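Local coordinates for protein C-type lectin domain family 4 member F (Mus musculus, PDB 6JJJ) that binds galactose and fucose as a Kupffer cell C-type lectin receptor and could take part in endocytosis, at residues A[109-120]-A[129-139]. Numbering follows the deposited sequence.
Sequences FWGKNQPDNWRH and VHVRQQWNDMA. With CA (calcium ion), chain H; CA (calcium ion), chain G.
D116 and D137, from the loop 109-120 and the strand 135-138, illustrate how a calcium ion can join pieces of chain that share little backbone pairing. The chain H calcium ion takes D116 OD1 at 2.5 Å from the loop, and N136 OD1 with the backbone O and the side-chain OD1 of D137 from the strand; a water and E126 also bind it. The two carboxylates are turned 49° against each other, and both OD1 oxygens bind the same ion, whose charge probably offsets the repulsion between them. D137 has its CG between the backbone N and the carbonyl carbon (chi1 69°), letting its carboxylate and its own carbonyl grip one ion. Its other oxygen, OD2, accepts the backbone N-H of N117 at 2.8 Å through the syn lone pair, tying the metal ligand to the loop. N117 OD1 binds the second calcium ion, with D86, E90, E126 and D127.

Aromatic packing secures the other end. The edge of W135 stands against the face of W110 in a T-shaped pair, planes 79° apart, with W135 CE3 3.5 Å from W110 CE2; P115 CD lies on the opposite face of W110. F109 lays its CB over the face of the W135 indole, 3.8 Å from CE2. Near the metal, A139 CB sits over the centre of the H120 ring, 3.8 Å from CD2, while H120 NE2 is hydrogen-bonded to E126.

Backbone pairing amounts to a single bridge between W110 and W135, in which W135 N donates to F109 O and G111 N weakly to W135 O.

With the cis peptide before P115 and the N136-D137 pair on the strand, this is consistent with the calcium-dependent carbohydrate-recognition site of the C-type lectin fold, its Q114-P115-D116 sequence being the motif associated with galactose-type binding.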
loop_
_atom_site.group_PDB
_atom_site.type_symbol
_atom_site.label_atom_id
_atom_site.label_comp_id
_atom_site.label_asym_id
_atom_site.label_seq_id
_atom_site.Cartn_x
_atom_site.Cartn_y
_atom_site.Cartn_z
ATOM N N PHE A 109 -3.565 -8.832 30.637
ATOM C CA PHE A 109 -2.518 -8.477 29.691
ATOM C C PHE A 109 -1.152 -8.404 30.360
ATOM O O PHE A 109 -0.134 -8.405 29.662
ATOM C CB PHE A 109 -2.830 -7.132 29.033
ATOM C CG PHE A 109 -4.137 -7.104 28.294
ATOM C CD1 PHE A 109 -4.655 -8.251 27.713
ATOM C CD2 PHE A 109 -4.843 -5.919 28.168
ATOM C CE1 PHE A 109 -5.860 -8.219 27.036
ATOM C CE2 PHE A 109 -6.044 -5.878 27.487
ATOM C CZ PHE A 109 -6.553 -7.028 26.920
ATOM N N TRP A 110 -1.107 -8.324 31.687
ATOM C CA TRP A 110 0.159 -8.326 32.398
ATOM C C TRP A 110 0.643 -9.755 32.622
ATOM O O TRP A 110 -0.136 -10.713 32.616
ATOM C CB TRP A 110 0.036 -7.630 33.754
ATOM C CG TRP A 110 -0.405 -6.204 33.712
ATOM C CD1 TRP A 110 -1.684 -5.738 33.790
ATOM C CD2 TRP A 110 0.439 -5.051 33.611
ATOM N NE1 TRP A 110 -1.691 -4.365 33.736
ATOM C CE2 TRP A 110 -0.399 -3.919 33.625
ATOM C CE3 TRP A 110 1.822 -4.867 33.507
ATOM C CZ2 TRP A 110 0.099 -2.620 33.536
ATOM C CZ3 TRP A 110 2.314 -3.578 33.418
ATOM C CH2 TRP A 110 1.456 -2.471 33.434
ATOM N N GLY A 111 1.951 -9.889 32.834
ATOM C CA GLY A 111 2.527 -11.170 33.197
ATOM C C GLY A 111 1.862 -11.769 34.418
ATOM O O GLY A 111 1.067 -11.098 35.084
ATOM N N LYS A 112 2.173 -13.033 34.722
ATOM C CA LYS A 112 1.522 -13.704 35.842
ATOM C C LYS A 112 1.719 -12.933 37.143
ATOM O O LYS A 112 0.825 -12.904 37.997
ATOM C CB LYS A 112 2.055 -15.130 35.979
ATOM C CG LYS A 112 1.660 -16.056 34.841
ATOM C CD LYS A 112 2.094 -17.489 35.121
ATOM C CE LYS A 112 1.644 -18.438 34.022
ATOM N NZ LYS A 112 2.027 -19.844 34.329
ATOM N N ASN A 113 2.887 -12.314 37.320
ATOM C CA ASN A 113 3.156 -11.412 38.444
ATOM C C ASN A 113 3.832 -10.175 37.852
ATOM O O ASN A 113 5.060 -10.118 37.740
ATOM C CB ASN A 113 4.003 -12.085 39.536
ATOM C CG ASN A 113 5.265 -12.730 38.997
ATOM O OD1 ASN A 113 6.293 -12.071 38.833
ATOM N ND2 ASN A 113 5.198 -14.031 38.740
ATOM N N GLN A 114 3.024 -9.182 37.463
ATOM C CA GLN A 114 3.517 -7.994 36.775
ATOM C C GLN A 114 2.434 -6.925 36.873
ATOM O O GLN A 114 1.249 -7.272 36.816
ATOM C CB GLN A 114 3.831 -8.307 35.308
ATOM C CG GLN A 114 4.955 -7.487 34.687
ATOM C CD GLN A 114 6.263 -7.593 35.445
ATOM O OE1 GLN A 114 6.520 -6.823 36.368
ATOM N NE2 GLN A 114 7.099 -8.551 35.058
ATOM N N PRO A 115 2.793 -5.641 37.014
ATOM C CA PRO A 115 4.148 -5.076 37.073
ATOM C C PRO A 115 4.881 -5.354 38.384
ATOM O O PRO A 115 4.253 -5.490 39.434
ATOM C CB PRO A 115 3.910 -3.567 36.908
ATOM C CG PRO A 115 2.529 -3.350 37.457
ATOM C CD PRO A 115 1.750 -4.598 37.116
ATOM N N ASP A 116 6.212 -5.427 38.311
ATOM C CA ASP A 116 7.040 -5.640 39.486
ATOM C C ASP A 116 7.871 -4.424 39.864
ATOM O O ASP A 116 8.289 -4.318 41.021
ATOM C CB ASP A 116 7.982 -6.834 39.263
ATOM C CG ASP A 116 8.851 -6.666 38.033
ATOM O OD1 ASP A 116 8.676 -5.656 37.320
ATOM O OD2 ASP A 116 9.697 -7.550 37.771
ATOM N N ASN A 117 8.121 -3.513 38.926
ATOM C CA ASN A 117 8.911 -2.313 39.195
ATOM C C ASN A 117 10.314 -2.690 39.666
ATOM O O ASN A 117 10.843 -2.124 40.626
ATOM C CB ASN A 117 8.221 -1.409 40.218
ATOM C CG ASN A 117 8.690 0.026 40.127
ATOM O OD1 ASN A 117 8.976 0.528 39.037
ATOM N ND2 ASN A 117 8.776 0.699 41.271
ATOM N N TRP A 118 10.914 -3.663 38.986
ATOM C CA TRP A 118 12.199 -4.203 39.407
ATOM C C TRP A 118 13.256 -3.104 39.425
ATOM O O TRP A 118 13.215 -2.156 38.637
ATOM C CB TRP A 118 12.616 -5.330 38.462
ATOM C CG TRP A 118 13.690 -6.212 38.994
ATOM C CD1 TRP A 118 13.596 -7.078 40.045
ATOM C CD2 TRP A 118 15.027 -6.332 38.494
ATOM N NE1 TRP A 118 14.792 -7.726 40.233
ATOM C CE2 TRP A 118 15.688 -7.285 39.294
ATOM C CE3 TRP A 118 15.730 -5.724 37.450
ATOM C CZ2 TRP A 118 17.018 -7.643 39.085
ATOM C CZ3 TRP A 118 17.051 -6.082 37.243
ATOM C CH2 TRP A 118 17.680 -7.032 38.055
ATOM N N ARG A 119 14.206 -3.231 40.348
ATOM C CA ARG A 119 15.292 -2.266 40.478
ATOM C C ARG A 119 16.464 -2.744 39.628
ATOM O O ARG A 119 17.071 -3.779 39.922
ATOM C CB ARG A 119 15.704 -2.104 41.940
ATOM C CG ARG A 119 16.563 -0.873 42.218
ATOM C CD ARG A 119 18.059 -1.148 42.112
ATOM N NE ARG A 119 18.839 0.054 42.411
ATOM C CZ ARG A 119 20.154 0.162 42.251
ATOM N NH1 ARG A 119 20.856 -0.865 41.791
ATOM N NH2 ARG A 119 20.768 1.299 42.547
ATOM N N HIS A 120 16.795 -1.984 38.588
ATOM C CA HIS A 120 17.877 -2.379 37.703
ATOM C C HIS A 120 19.222 -1.942 38.275
ATOM O O HIS A 120 19.308 -1.100 39.171
ATOM C CB HIS A 120 17.681 -1.782 36.307
ATOM C CG HIS A 120 16.719 -2.547 35.454
ATOM N ND1 HIS A 120 17.116 -3.260 34.342
ATOM C CD2 HIS A 120 15.381 -2.731 35.560
ATOM C CE1 HIS A 120 16.062 -3.838 33.793
ATOM N NE2 HIS A 120 14.998 -3.533 34.513
ATOM N N VAL A 129 6.539 0.246 29.603
ATOM C CA VAL A 129 5.943 -1.050 29.306
ATOM C C VAL A 129 6.260 -1.451 27.873
ATOM O O VAL A 129 6.136 -0.640 26.950
ATOM C CB VAL A 129 4.416 -1.025 29.527
ATOM C CG1 VAL A 129 3.806 -2.376 29.198
ATOM C CG2 VAL A 129 4.092 -0.606 30.952
ATOM N N HIS A 130 6.655 -2.709 27.689
ATOM C CA HIS A 130 6.783 -3.310 26.366
ATOM C C HIS A 130 5.955 -4.591 26.336
ATOM O O HIS A 130 5.404 -5.023 27.354
ATOM C CB HIS A 130 8.252 -3.577 26.006
ATOM C CG HIS A 130 8.967 -4.482 26.961
ATOM N ND1 HIS A 130 10.338 -4.473 27.102
ATOM C CD2 HIS A 130 8.510 -5.429 27.815
ATOM C CE1 HIS A 130 10.693 -5.368 28.005
ATOM N NE2 HIS A 130 9.603 -5.964 28.453
ATOM N N VAL A 131 5.875 -5.213 25.160
ATOM C CA VAL A 131 5.031 -6.390 24.966
ATOM C C VAL A 131 5.796 -7.446 24.180
ATOM O O VAL A 131 6.349 -7.152 23.115
ATOM C CB VAL A 131 3.726 -6.033 24.224
ATOM C CG1 VAL A 131 2.789 -7.231 24.167
ATOM C CG2 VAL A 131 3.051 -4.837 24.878
ATOM N N ARG A 132 5.803 -8.679 24.693
ATOM C CA ARG A 132 6.208 -9.856 23.931
ATOM C C ARG A 132 5.031 -10.794 23.708
ATOM O O ARG A 132 4.697 -11.122 22.564
ATOM C CB ARG A 132 7.349 -10.583 24.659
ATOM N N GLN A 133 4.387 -11.239 24.788
ATOM C CA GLN A 133 3.060 -11.836 24.734
ATOM C C GLN A 133 2.132 -11.285 25.804
ATOM O O GLN A 133 0.917 -11.483 25.704
ATOM C CB GLN A 133 3.126 -13.363 24.883
ATOM C CG GLN A 133 3.304 -14.097 23.575
ATOM C CD GLN A 133 2.775 -15.519 23.642
ATOM O OE1 GLN A 133 2.299 -15.969 24.685
ATOM N NE2 GLN A 133 2.786 -16.205 22.505
ATOM N N GLN A 134 2.663 -10.607 26.816
ATOM C CA GLN A 134 1.874 -9.910 27.818
ATOM C C GLN A 134 2.758 -8.779 28.325
ATOM O O GLN A 134 3.986 -8.832 28.211
ATOM C CB GLN A 134 1.433 -10.859 28.938
ATOM C CG GLN A 134 0.437 -11.944 28.476
ATOM C CD GLN A 134 -0.383 -12.513 29.619
ATOM O OE1 GLN A 134 0.112 -12.660 30.733
ATOM N NE2 GLN A 134 -1.616 -12.918 29.324
ATOM N N TRP A 135 2.130 -7.749 28.877
ATOM C CA TRP A 135 2.872 -6.550 29.233
ATOM C C TRP A 135 3.932 -6.848 30.289
ATOM O O TRP A 135 3.834 -7.807 31.056
ATOM C CB TRP A 135 1.932 -5.472 29.762
ATOM C CG TRP A 135 0.891 -5.061 28.796
ATOM C CD1 TRP A 135 0.792 -5.431 27.488
ATOM C CD2 TRP A 135 -0.210 -4.188 29.052
ATOM N NE1 TRP A 135 -0.307 -4.846 26.914
ATOM C CE2 TRP A 135 -0.940 -4.076 27.853
ATOM C CE3 TRP A 135 -0.653 -3.491 30.180
ATOM C CZ2 TRP A 135 -2.086 -3.294 27.749
ATOM C CZ3 TRP A 135 -1.791 -2.716 30.076
ATOM C CH2 TRP A 135 -2.495 -2.623 28.869
ATOM N N ASN A 136 4.964 -6.007 30.314
ATOM C CA ASN A 136 5.959 -6.035 31.377
ATOM C C ASN A 136 6.518 -4.629 31.532
ATOM O O ASN A 136 6.951 -4.026 30.546
ATOM C CB ASN A 136 7.094 -7.020 31.077
ATOM C CG ASN A 136 8.258 -6.877 32.044
ATOM O OD1 ASN A 136 8.062 -6.675 33.244
ATOM N ND2 ASN A 136 9.478 -6.974 31.523
ATOM N N ASP A 137 6.480 -4.094 32.751
ATOM C CA ASP A 137 7.114 -2.806 33.000
ATOM C C ASP A 137 8.631 -2.981 32.970
ATOM O O ASP A 137 9.164 -4.016 33.379
ATOM C CB ASP A 137 6.644 -2.207 34.327
ATOM C CG ASP A 137 7.134 -2.965 35.538
ATOM O OD1 ASP A 137 7.452 -4.166 35.428
ATOM O OD2 ASP A 137 7.187 -2.337 36.616
ATOM N N MET A 138 9.326 -1.969 32.455
ATOM C CA MET A 138 10.733 -2.108 32.112
ATOM C C MET A 138 11.444 -0.786 32.346
ATOM O O MET A 138 10.820 0.276 32.412
ATOM C CB MET A 138 10.886 -2.562 30.650
ATOM C CG MET A 138 12.308 -2.736 30.176
ATOM S SD MET A 138 13.170 -3.996 31.142
ATOM C CE MET A 138 14.855 -3.752 30.595
ATOM N N ALA A 139 12.766 -0.866 32.477
ATOM C CA ALA A 139 13.581 0.335 32.591
ATOM C C ALA A 139 13.495 1.132 31.297
ATOM O O ALA A 139 13.744 0.604 30.209
ATOM C CB ALA A 139 15.032 -0.034 32.893
HETATM CA CA CA H . 9.559 -5.974 35.050
HETATM CA CA CA G . 6.953 2.052 37.768
HETATM O O HOH W 1 10.754 -7.922 35.050
#